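Local coordinates for CADD-like protein of unknown function (Nostoc punctiforme, PDB 3B5O) that is of unknown function but, as a CADD-like helical protein, may be an oxidoreductase related to the haem oxygenase-like family, at residues A[40-51]-A[221-232]. Sequence-based numbering, arbitrary orientation.
Sequences QIAYVMQQYSIF and WWQELAQEAISS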
loop_
_atom_site.group_PDB
_atom_site.type_symbol
_atom_site.label_atom_id
_atom_site.label_comp_id
_atom_site.label_asym_id
_atom_site.label_seq_id
_atom_site.Cartn_x
_atom_site.Cartn_y
_atom_site.Cartn_z
ATOM N N GLN A 40 11.757 -17.033 -4.846
ATOM C CA GLN A 40 11.877 -16.044 -3.777
ATOM C C GLN A 40 11.109 -14.766 -4.070
ATOM O O GLN A 40 10.468 -14.207 -3.178
ATOM C CB GLN A 40 13.359 -15.765 -3.476
ATOM C CG GLN A 40 14.029 -16.935 -2.800
ATOM C CD GLN A 40 15.541 -16.844 -2.757
ATOM O OE1 GLN A 40 16.159 -16.281 -3.663
ATOM N NE2 GLN A 40 16.141 -17.390 -1.705
ATOM N N ILE A 41 11.151 -14.288 -5.309
ATOM C CA ILE A 41 10.406 -13.086 -5.690
ATOM C C ILE A 41 8.901 -13.404 -5.812
ATOM O O ILE A 41 8.056 -12.579 -5.485
ATOM C CB ILE A 41 10.995 -12.403 -6.945
ATOM C CG1 ILE A 41 12.466 -12.050 -6.687
ATOM C CG2 ILE A 41 10.209 -11.155 -7.343
ATOM C CD1 ILE A 41 12.740 -11.241 -5.404
ATOM N N ALA A 42 8.563 -14.622 -6.228
ATOM C CA ALA A 42 7.163 -15.043 -6.208
ATOM C C ALA A 42 6.612 -15.012 -4.781
ATOM O O ALA A 42 5.464 -14.599 -4.571
ATOM C CB ALA A 42 7.017 -16.447 -6.826
ATOM N N TYR A 43 7.416 -15.440 -3.810
ATOM C CA TYR A 43 7.045 -15.374 -2.393
ATOM C C TYR A 43 6.765 -13.945 -1.980
ATOM O O TYR A 43 5.772 -13.674 -1.287
ATOM C CB TYR A 43 8.142 -15.968 -1.512
ATOM C CG TYR A 43 7.988 -15.704 -0.047
ATOM C CD1 TYR A 43 7.194 -16.520 0.747
ATOM C CD2 TYR A 43 8.576 -14.598 0.547
ATOM C CE1 TYR A 43 7.024 -16.259 2.105
ATOM C CE2 TYR A 43 8.423 -14.344 1.892
ATOM C CZ TYR A 43 7.646 -15.169 2.674
ATOM O OH TYR A 43 7.453 -14.938 4.023
ATOM N N VAL A 44 7.632 -13.018 -2.373
ATOM C CA VAL A 44 7.390 -11.622 -2.064
ATOM C C VAL A 44 6.024 -11.167 -2.627
ATOM O O VAL A 44 5.268 -10.480 -1.945
ATOM C CB VAL A 44 8.530 -10.710 -2.613
ATOM C CG1 VAL A 44 8.137 -9.221 -2.542
ATOM C CG2 VAL A 44 9.848 -11.006 -1.884
HETATM N N MSE A 45 5.715 -11.532 -3.868
HETATM C CA MSE A 45 4.472 -11.125 -4.491
HETATM C C MSE A 45 3.247 -11.759 -3.840
HETATM O O MSE A 45 2.213 -11.107 -3.713
HETATM C CB MSE A 45 4.486 -11.424 -5.996
HETATM C CG MSE A 45 5.360 -10.445 -6.817
HETATM SE SE MSE A 45 4.969 -8.565 -6.455
HETATM C CE MSE A 45 3.120 -8.730 -6.832
ATOM N N GLN A 46 3.377 -12.992 -3.390
ATOM C CA GLN A 46 2.295 -13.627 -2.650
ATOM C C GLN A 46 2.002 -12.859 -1.369
ATOM O O GLN A 46 0.849 -12.574 -1.043
ATOM C CB GLN A 46 2.659 -15.045 -2.274
ATOM C CG GLN A 46 2.718 -16.021 -3.436
ATOM C CD GLN A 46 3.249 -17.372 -3.012
ATOM O OE1 GLN A 46 4.122 -17.477 -2.152
ATOM N NE2 GLN A 46 2.694 -18.431 -3.608
ATOM N N GLN A 47 3.044 -12.550 -0.616
ATOM C CA GLN A 47 2.861 -11.763 0.612
ATOM C C GLN A 47 2.368 -10.359 0.338
ATOM O O GLN A 47 1.470 -9.857 1.037
ATOM C CB GLN A 47 4.152 -11.728 1.426
ATOM C CG GLN A 47 4.481 -13.075 1.998
ATOM C CD GLN A 47 3.431 -13.561 3.010
ATOM O OE1 GLN A 47 3.007 -12.813 3.887
ATOM N NE2 GLN A 47 3.003 -14.829 2.872
ATOM N N TYR A 48 2.947 -9.714 -0.666
ATOM C CA TYR A 48 2.521 -8.371 -1.014
ATOM C C TYR A 48 1.017 -8.329 -1.267
ATOM O O TYR A 48 0.335 -7.410 -0.828
ATOM C CB TYR A 48 3.267 -7.821 -2.230
ATOM C CG TYR A 48 2.606 -6.589 -2.723
ATOM C CD1 TYR A 48 2.788 -5.373 -2.074
ATOM C CD2 TYR A 48 1.669 -6.656 -3.748
ATOM C CE1 TYR A 48 2.078 -4.246 -2.500
ATOM C CE2 TYR A 48 1.004 -5.549 -4.179
ATOM C CZ TYR A 48 1.188 -4.363 -3.548
ATOM O OH TYR A 48 0.475 -3.266 -4.000
ATOM N N SER A 49 0.505 -9.323 -1.977
ATOM C CA SER A 49 -0.886 -9.309 -2.381
ATOM C C SER A 49 -1.875 -9.190 -1.220
ATOM O O SER A 49 -3.000 -8.732 -1.406
ATOM C CB SER A 49 -1.199 -10.537 -3.225
ATOM O OG SER A 49 -1.295 -11.715 -2.460
ATOM N N ILE A 50 -1.466 -9.621 -0.043
ATOM C CA ILE A 50 -2.324 -9.559 1.125
ATOM C C ILE A 50 -2.618 -8.108 1.478
ATOM O O ILE A 50 -3.695 -7.784 1.976
ATOM C CB ILE A 50 -1.672 -10.298 2.307
ATOM C CG1 ILE A 50 -1.562 -11.789 2.000
ATOM C CG2 ILE A 50 -2.437 -10.079 3.638
ATOM C CD1 ILE A 50 -0.706 -12.595 2.951
ATOM N N PHE A 51 -1.655 -7.228 1.253
ATOM C CA PHE A 51 -1.800 -5.865 1.700
ATOM C C PHE A 51 -2.926 -5.093 0.990
ATOM O O PHE A 51 -3.790 -4.522 1.667
ATOM C CB PHE A 51 -0.426 -5.191 1.639
ATOM C CG PHE A 51 -0.334 -3.885 2.384
ATOM C CD1 PHE A 51 -0.829 -3.748 3.662
ATOM C CD2 PHE A 51 0.332 -2.827 1.812
ATOM C CE1 PHE A 51 -0.696 -2.534 4.355
ATOM C CE2 PHE A 51 0.456 -1.624 2.494
ATOM C CZ PHE A 51 -0.053 -1.495 3.756
ATOM N N TRP A 221 8.166 -3.586 6.925
ATOM C CA TRP A 221 7.638 -4.783 6.266
ATOM C C TRP A 221 8.418 -5.153 5.026
ATOM O O TRP A 221 8.808 -6.310 4.859
ATOM C CB TRP A 221 6.168 -4.583 5.946
ATOM C CG TRP A 221 5.488 -5.653 5.177
ATOM C CD1 TRP A 221 5.299 -6.944 5.543
ATOM C CD2 TRP A 221 4.792 -5.463 3.946
ATOM N NE1 TRP A 221 4.571 -7.595 4.584
ATOM C CE2 TRP A 221 4.214 -6.702 3.606
ATOM C CE3 TRP A 221 4.588 -4.358 3.105
ATOM C CZ2 TRP A 221 3.421 -6.864 2.476
ATOM C CZ3 TRP A 221 3.821 -4.511 1.981
ATOM C CH2 TRP A 221 3.243 -5.769 1.668
ATOM N N TRP A 222 8.666 -4.189 4.157
ATOM C CA TRP A 222 9.448 -4.489 2.953
ATOM C C TRP A 222 10.825 -5.053 3.311
ATOM O O TRP A 222 11.303 -5.982 2.678
ATOM C CB TRP A 222 9.593 -3.228 2.084
ATOM C CG TRP A 222 8.411 -2.981 1.203
ATOM C CD1 TRP A 222 7.413 -2.068 1.377
ATOM C CD2 TRP A 222 8.079 -3.714 0.029
ATOM N NE1 TRP A 222 6.485 -2.167 0.366
ATOM C CE2 TRP A 222 6.875 -3.180 -0.474
ATOM C CE3 TRP A 222 8.694 -4.774 -0.656
ATOM C CZ2 TRP A 222 6.288 -3.658 -1.626
ATOM C CZ3 TRP A 222 8.098 -5.246 -1.793
ATOM C CH2 TRP A 222 6.913 -4.695 -2.264
ATOM N N GLN A 223 11.461 -4.468 4.322
ATOM C CA GLN A 223 12.772 -4.926 4.765
ATOM C C GLN A 223 12.691 -6.353 5.300
ATOM O O GLN A 223 13.520 -7.215 4.974
ATOM C CB GLN A 223 13.338 -3.968 5.808
ATOM C CG GLN A 223 13.614 -2.593 5.227
ATOM C CD GLN A 223 13.980 -1.550 6.245
ATOM O OE1 GLN A 223 13.528 -1.583 7.393
ATOM N NE2 GLN A 223 14.816 -0.581 5.813
ATOM N N GLU A 224 11.660 -6.628 6.094
ATOM C CA GLU A 224 11.538 -7.938 6.706
ATOM C C GLU A 224 11.152 -8.985 5.688
ATOM O O GLU A 224 11.604 -10.147 5.770
ATOM C CB GLU A 224 10.501 -7.901 7.838
ATOM C CG GLU A 224 10.959 -7.114 9.019
ATOM C CD GLU A 224 9.861 -6.807 10.024
ATOM O OE1 GLU A 224 8.703 -7.100 9.729
ATOM O OE2 GLU A 224 10.200 -6.280 11.083
ATOM N N LEU A 225 10.329 -8.594 4.731
ATOM C CA LEU A 225 9.903 -9.500 3.676
ATOM C C LEU A 225 11.050 -9.858 2.713
ATOM O O LEU A 225 11.096 -10.961 2.159
ATOM C CB LEU A 225 8.731 -8.869 2.944
ATOM C CG LEU A 225 8.076 -9.689 1.857
ATOM C CD1 LEU A 225 7.424 -10.922 2.444
ATOM C CD2 LEU A 225 7.033 -8.859 1.151
ATOM N N ALA A 226 11.964 -8.922 2.488
ATOM C CA ALA A 226 13.180 -9.234 1.731
ATOM C C ALA A 226 14.045 -10.288 2.452
ATOM O O ALA A 226 14.559 -11.217 1.820
ATOM C CB ALA A 226 13.990 -7.957 1.464
ATOM N N GLN A 227 14.190 -10.156 3.767
ATOM C CA GLN A 227 14.924 -11.135 4.562
ATOM C C GLN A 227 14.224 -12.490 4.591
ATOM O O GLN A 227 14.873 -13.527 4.438
ATOM C CB GLN A 227 15.179 -10.602 5.971
ATOM C CG GLN A 227 15.881 -11.587 6.907
ATOM C CD GLN A 227 17.197 -12.097 6.360
ATOM O OE1 GLN A 227 17.555 -13.263 6.561
ATOM N NE2 GLN A 227 17.919 -11.235 5.649
ATOM N N GLU A 228 12.907 -12.508 4.776
ATOM C CA GLU A 228 12.186 -13.772 4.725
ATOM C C GLU A 228 12.428 -14.474 3.399
ATOM O O GLU A 228 12.687 -15.682 3.362
ATOM C CB GLU A 228 10.679 -13.561 4.927
ATOM C CG GLU A 228 10.304 -13.230 6.320
ATOM C CD GLU A 228 8.805 -13.017 6.513
ATOM O OE1 GLU A 228 8.066 -12.849 5.513
ATOM O OE2 GLU A 228 8.410 -12.988 7.689
ATOM N N ALA A 229 12.347 -13.710 2.309
ATOM C CA ALA A 229 12.455 -14.282 0.976
ATOM C C ALA A 229 13.828 -14.910 0.796
ATOM O O ALA A 229 13.937 -16.065 0.374
ATOM C CB ALA A 229 12.193 -13.241 -0.077
ATOM N N ILE A 230 14.873 -14.164 1.134
ATOM C CA ILE A 230 16.242 -14.652 0.866
ATOM C C ILE A 230 16.662 -15.790 1.808
ATOM O O ILE A 230 17.523 -16.623 1.455
ATOM C CB ILE A 230 17.243 -13.480 0.922
ATOM C CG1 ILE A 230 18.477 -13.780 0.042
ATOM C CG2 ILE A 230 17.652 -13.152 2.348
ATOM C CD1 ILE A 230 18.146 -13.769 -1.443
ATOM N N SER A 231 16.050 -15.844 2.990
ATOM C CA SER A 231 16.390 -16.841 4.018
ATOM C C SER A 231 16.011 -18.273 3.648
ATOM O O SER A 231 16.451 -19.212 4.306
ATOM C CB SER A 231 15.718 -16.497 5.354
ATOM O OG SER A 231 14.351 -16.868 5.369
ATOM N N SER A 232 15.185 -18.449 2.626
ATOM C CA SER A 232 14.771 -19.800 2.207
ATOM C C SER A 232 15.945 -20.691 1.736
ATOM O O SER A 232 15.822 -21.911 1.677
ATOM C CB SER A 232 13.735 -19.699 1.095
ATOM O OG SER A 232 14.352 -19.259 -0.101
#
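Y43 OH donates to E228 OE1 at 2.6 Å, reaching the oxygen from above the carboxylate plane, while OE1 itself lies at the edge of the Y43 ring, in its plane. With CG anti to the backbone N (chi1 168°), the ring is carried across to E228. The same OE1 also bonds S117 OG, and OE2 takes the backbone N of A119, so the carboxylate is gripped at both oxygens. In a second hydrogen bond between the segments, the extended Q40 side chain sends NE2 to S232 OG (3.0 Å, nearly in the amide plane), its OE1 being held by S37 N.

Apolar packing fills the space between. A229 CB meets V44 CG2 at 3.7 Å and, in the conformer described, L225 CD1 lies against Y43 CE2 (3.6 Å) and Q47 CB (3.5 Å). A phenylalanine in place of Y43 would probably leave E228 OE1 without its bond to helix 38-68.

Aromatic residues close the far end: W221 CH2 approaches F51 CB at 3.7 Å and Y48 CD1 at 3.8 Å, and W222 CZ2 also meets Y48. The F51 and W221 rings are inclined at 54°.

The axes of the two helix segments come within 8.9 Å at closest approach, their directions 140° apart, making a roughly antiparallel helix pair within an all-helical bundle, consistent with the haem oxygenase-like fold.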